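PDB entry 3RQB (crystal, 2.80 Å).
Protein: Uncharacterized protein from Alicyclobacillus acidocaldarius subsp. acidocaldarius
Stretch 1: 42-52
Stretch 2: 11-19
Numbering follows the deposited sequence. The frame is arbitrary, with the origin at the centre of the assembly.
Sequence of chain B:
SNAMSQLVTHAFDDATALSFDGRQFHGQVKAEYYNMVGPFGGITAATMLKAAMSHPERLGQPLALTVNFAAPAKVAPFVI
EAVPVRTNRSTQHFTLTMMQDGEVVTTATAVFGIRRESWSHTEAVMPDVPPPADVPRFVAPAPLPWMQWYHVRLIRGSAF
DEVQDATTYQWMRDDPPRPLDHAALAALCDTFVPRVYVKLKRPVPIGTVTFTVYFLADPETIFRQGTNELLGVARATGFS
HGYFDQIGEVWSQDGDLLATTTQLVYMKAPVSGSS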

# COMPACT_ATOMS: atom_id res chain seq x y z
N GLY B 42 -12.75 3.59 -6.68
CA GLY B 42 -12.37 4.84 -6.05
C GLY B 42 -13.51 5.39 -5.23
O GLY B 42 -13.30 6.08 -4.22
N ILE B 43 -14.73 5.10 -5.65
CA ILE B 43 -15.88 5.60 -4.92
C ILE B 43 -16.10 4.78 -3.67
O ILE B 43 -16.47 5.30 -2.62
CB ILE B 43 -17.15 5.58 -5.75
CG1 ILE B 43 -18.02 6.75 -5.33
CG2 ILE B 43 -17.88 4.25 -5.58
CD1 ILE B 43 -17.21 8.00 -5.04
N THR B 44 -15.86 3.48 -3.79
CA THR B 44 -16.00 2.57 -2.67
C THR B 44 -14.98 2.92 -1.60
O THR B 44 -15.26 2.83 -0.41
CB THR B 44 -15.76 1.13 -3.10
OG1 THR B 44 -16.65 0.79 -4.17
CG2 THR B 44 -15.98 0.19 -1.92
N ALA B 45 -13.80 3.32 -2.04
CA ALA B 45 -12.71 3.65 -1.13
C ALA B 45 -12.95 5.00 -0.47
O ALA B 45 -12.71 5.16 0.73
CB ALA B 45 -11.36 3.62 -1.86
N ALA B 46 -13.41 5.98 -1.25
CA ALA B 46 -13.80 7.29 -0.73
C ALA B 46 -14.86 7.08 0.34
O ALA B 46 -14.74 7.55 1.47
CB ALA B 46 -14.33 8.17 -1.84
N THR B 47 -15.89 6.33 -0.02
CA THR B 47 -16.88 5.89 0.96
C THR B 47 -16.28 5.27 2.23
O THR B 47 -16.66 5.63 3.33
CB THR B 47 -17.87 4.91 0.33
OG1 THR B 47 -18.65 5.60 -0.65
CG2 THR B 47 -18.78 4.34 1.39
N MSE B 48 -15.34 4.33 2.08
CA MSE B 48 -14.69 3.72 3.24
C MSE B 48 -14.05 4.76 4.15
O MSE B 48 -13.99 4.58 5.36
CB MSE B 48 -13.64 2.69 2.82
CG MSE B 48 -14.22 1.39 2.27
SE MSE B 48 -15.48 0.56 3.50
CE MSE B 48 -14.40 -0.96 4.06
N LEU B 49 -13.56 5.85 3.55
CA LEU B 49 -12.83 6.90 4.28
C LEU B 49 -13.74 7.88 5.05
O LEU B 49 -13.43 8.26 6.20
CB LEU B 49 -11.93 7.66 3.32
CG LEU B 49 -11.07 8.79 3.91
CD1 LEU B 49 -10.06 8.24 4.91
CD2 LEU B 49 -10.36 9.54 2.79
N LYS B 50 -14.84 8.28 4.42
CA LYS B 50 -15.79 9.18 5.06
C LYS B 50 -16.23 8.59 6.38
O LYS B 50 -16.34 9.31 7.36
CB LYS B 50 -17.01 9.40 4.17
CG LYS B 50 -16.70 10.09 2.87
CD LYS B 50 -15.87 11.35 3.09
CE LYS B 50 -16.68 12.46 3.74
NZ LYS B 50 -15.84 13.68 3.95
N ALA B 51 -16.44 7.28 6.39
CA ALA B 51 -16.92 6.59 7.59
C ALA B 51 -16.09 6.98 8.79
O ALA B 51 -16.64 7.42 9.80
CB ALA B 51 -16.88 5.09 7.39
N ALA B 52 -14.77 6.82 8.68
CA ALA B 52 -13.85 7.15 9.76
C ALA B 52 -13.80 8.65 9.95
O ALA B 52 -13.74 9.13 11.09
CB ALA B 52 -12.46 6.62 9.46
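Stretch 2 (11-19) AFDDATALS

The packing of residues 11-19 against the helix of residues 42-52 is a small, largely apolar contact, in which a short helical turn and the loop that follows it pack against one side of a longer helix with no hydrogen bond passing between them. It illustrates a general principle: where two segments meet through methyl groups and an aromatic ring, threonines can take part in such packing through their methyl groups while their hydroxyls bond within their own segment.

Stretch 1 is helical throughout and belongs to a helix that extends beyond it in both directions. Stretch 2 begins as helix over residues 11-15 and then leaves that conformation. Thr16, at phi/psi of -93/5°, makes the turn, and Ala17, at -59/128°, carries the chain into an extended course that includes Leu18, at -127/167°. The two helix axes approach to 10.5 Å, and their N-to-C directions differ by 64° (signed crossing angle -64°), so the short helix crosses obliquely. The backbones come nearest where it ends: CA of Thr16 lies 5.0 Å from CA of Thr47. Farther along, CA of Leu18 is 7.5 Å from CA of Ala51, so both chains advance in the same sense across the contact.

The residues of stretch 1 that touch stretch 2 are Ile43, Ala46, Thr47, Lys50 and Ala51, the familiar three-and-four spacing that gathers side chains on one side of a helix. At the N-terminal end, Phe12 has chi1 at 180° (t), and its CA-to-CB bond points sideways, yet the ring reaches the helix. CD2 of Phe12 is 3.8 Å from CD1 of Ile43, and its CZ is 3.8 Å from CB of Ala46, both methyls meeting the ring obliquely. Ile43 also receives Ala15, whose CB lies 3.9 Å from Ile43 CG1.

Thr16 is at the centre of the contact. Its CA-to-CB bond points toward stretch 1, and its CG2 methyl packs 3.9 Å from Ile43 CD1, 4.2 Å from Ala46 CB and 3.7 Å from Thr47 OG1. Its own hydroxyl is used locally: in the p rotamer, OG1 of Thr16 donates to O of Phe12 at 3.1 Å, one helical turn back. Thr47 does the same on the other segment, its OG1 in the m rotamer donating to O of Ile43 at 3.0 Å. Each threonine thus serves its own backbone while contributing to the packing.

Beyond the turn, Leu18 takes over. With chi1 m and chi2 t, it brings CD1 to 3.8 Å from the backbone N of Ala51 and 4.2 Å from Ala51 CB, while CD2 comes within 4.3 Å of Thr47 CG2. Lys50 contributes the aliphatic base of its side chain: CG lies 4.1 Å from Thr16 CB, and CB lies 4.2 Å from Leu18 CD1, whereas the end of the side chain turns off from stretch 2. Altogether the two segments bury 382 Å², both sides summed.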

# COMPACT_ATOMS: atom_id res chain seq x y z
N ALA B 11 -22.84 14.63 -7.25
CA ALA B 11 -22.95 13.17 -7.33
C ALA B 11 -22.07 12.49 -6.31
O ALA B 11 -22.51 11.62 -5.57
CB ALA B 11 -22.58 12.70 -8.72
N PHE B 12 -20.80 12.90 -6.28
CA PHE B 12 -19.84 12.35 -5.35
C PHE B 12 -20.36 12.39 -3.91
O PHE B 12 -20.37 11.37 -3.21
CB PHE B 12 -18.53 13.13 -5.44
CG PHE B 12 -17.47 12.64 -4.50
CD1 PHE B 12 -17.46 13.04 -3.17
CD2 PHE B 12 -16.49 11.77 -4.94
CE1 PHE B 12 -16.48 12.58 -2.31
CE2 PHE B 12 -15.51 11.31 -4.07
CZ PHE B 12 -15.50 11.72 -2.76
N ASP B 13 -20.77 13.57 -3.46
CA ASP B 13 -21.31 13.71 -2.11
C ASP B 13 -22.57 12.86 -1.97
O ASP B 13 -22.96 12.46 -0.87
CB ASP B 13 -21.60 15.18 -1.81
CG ASP B 13 -20.35 16.02 -1.87
OD1 ASP B 13 -19.30 15.53 -1.43
OD2 ASP B 13 -20.42 17.16 -2.38
N ASP B 14 -23.20 12.59 -3.10
CA ASP B 14 -24.41 11.79 -3.13
C ASP B 14 -24.07 10.32 -2.92
O ASP B 14 -24.71 9.63 -2.14
CB ASP B 14 -25.15 12.01 -4.45
CG ASP B 14 -26.65 11.88 -4.30
OD1 ASP B 14 -27.20 10.88 -4.81
OD2 ASP B 14 -27.27 12.77 -3.68
N ALA B 15 -23.05 9.84 -3.62
CA ALA B 15 -22.63 8.44 -3.50
C ALA B 15 -22.05 8.13 -2.13
O ALA B 15 -22.28 7.05 -1.57
CB ALA B 15 -21.61 8.11 -4.56
N THR B 16 -21.30 9.09 -1.59
CA THR B 16 -20.61 8.90 -0.32
C THR B 16 -21.44 9.41 0.85
O THR B 16 -20.95 9.45 1.99
CB THR B 16 -19.24 9.59 -0.30
OG1 THR B 16 -19.43 11.01 -0.31
CG2 THR B 16 -18.41 9.15 -1.51
N ALA B 17 -22.66 9.85 0.57
CA ALA B 17 -23.56 10.24 1.65
C ALA B 17 -23.77 9.05 2.58
O ALA B 17 -24.08 7.94 2.12
CB ALA B 17 -24.90 10.73 1.09
N LEU B 18 -23.56 9.28 3.87
CA LEU B 18 -23.75 8.24 4.89
C LEU B 18 -24.68 8.74 5.98
O LEU B 18 -24.99 9.94 6.07
CB LEU B 18 -22.42 7.83 5.52
CG LEU B 18 -21.34 7.28 4.59
CD1 LEU B 18 -20.10 6.83 5.36
CD2 LEU B 18 -21.89 6.14 3.75
N SER B 19 -25.15 7.81 6.81
CA SER B 19 -25.85 8.19 8.02
C SER B 19 -25.31 7.33 9.15
O SER B 19 -24.88 6.20 8.94
CB SER B 19 -27.35 7.99 7.86
OG SER B 19 -27.70 6.64 8.13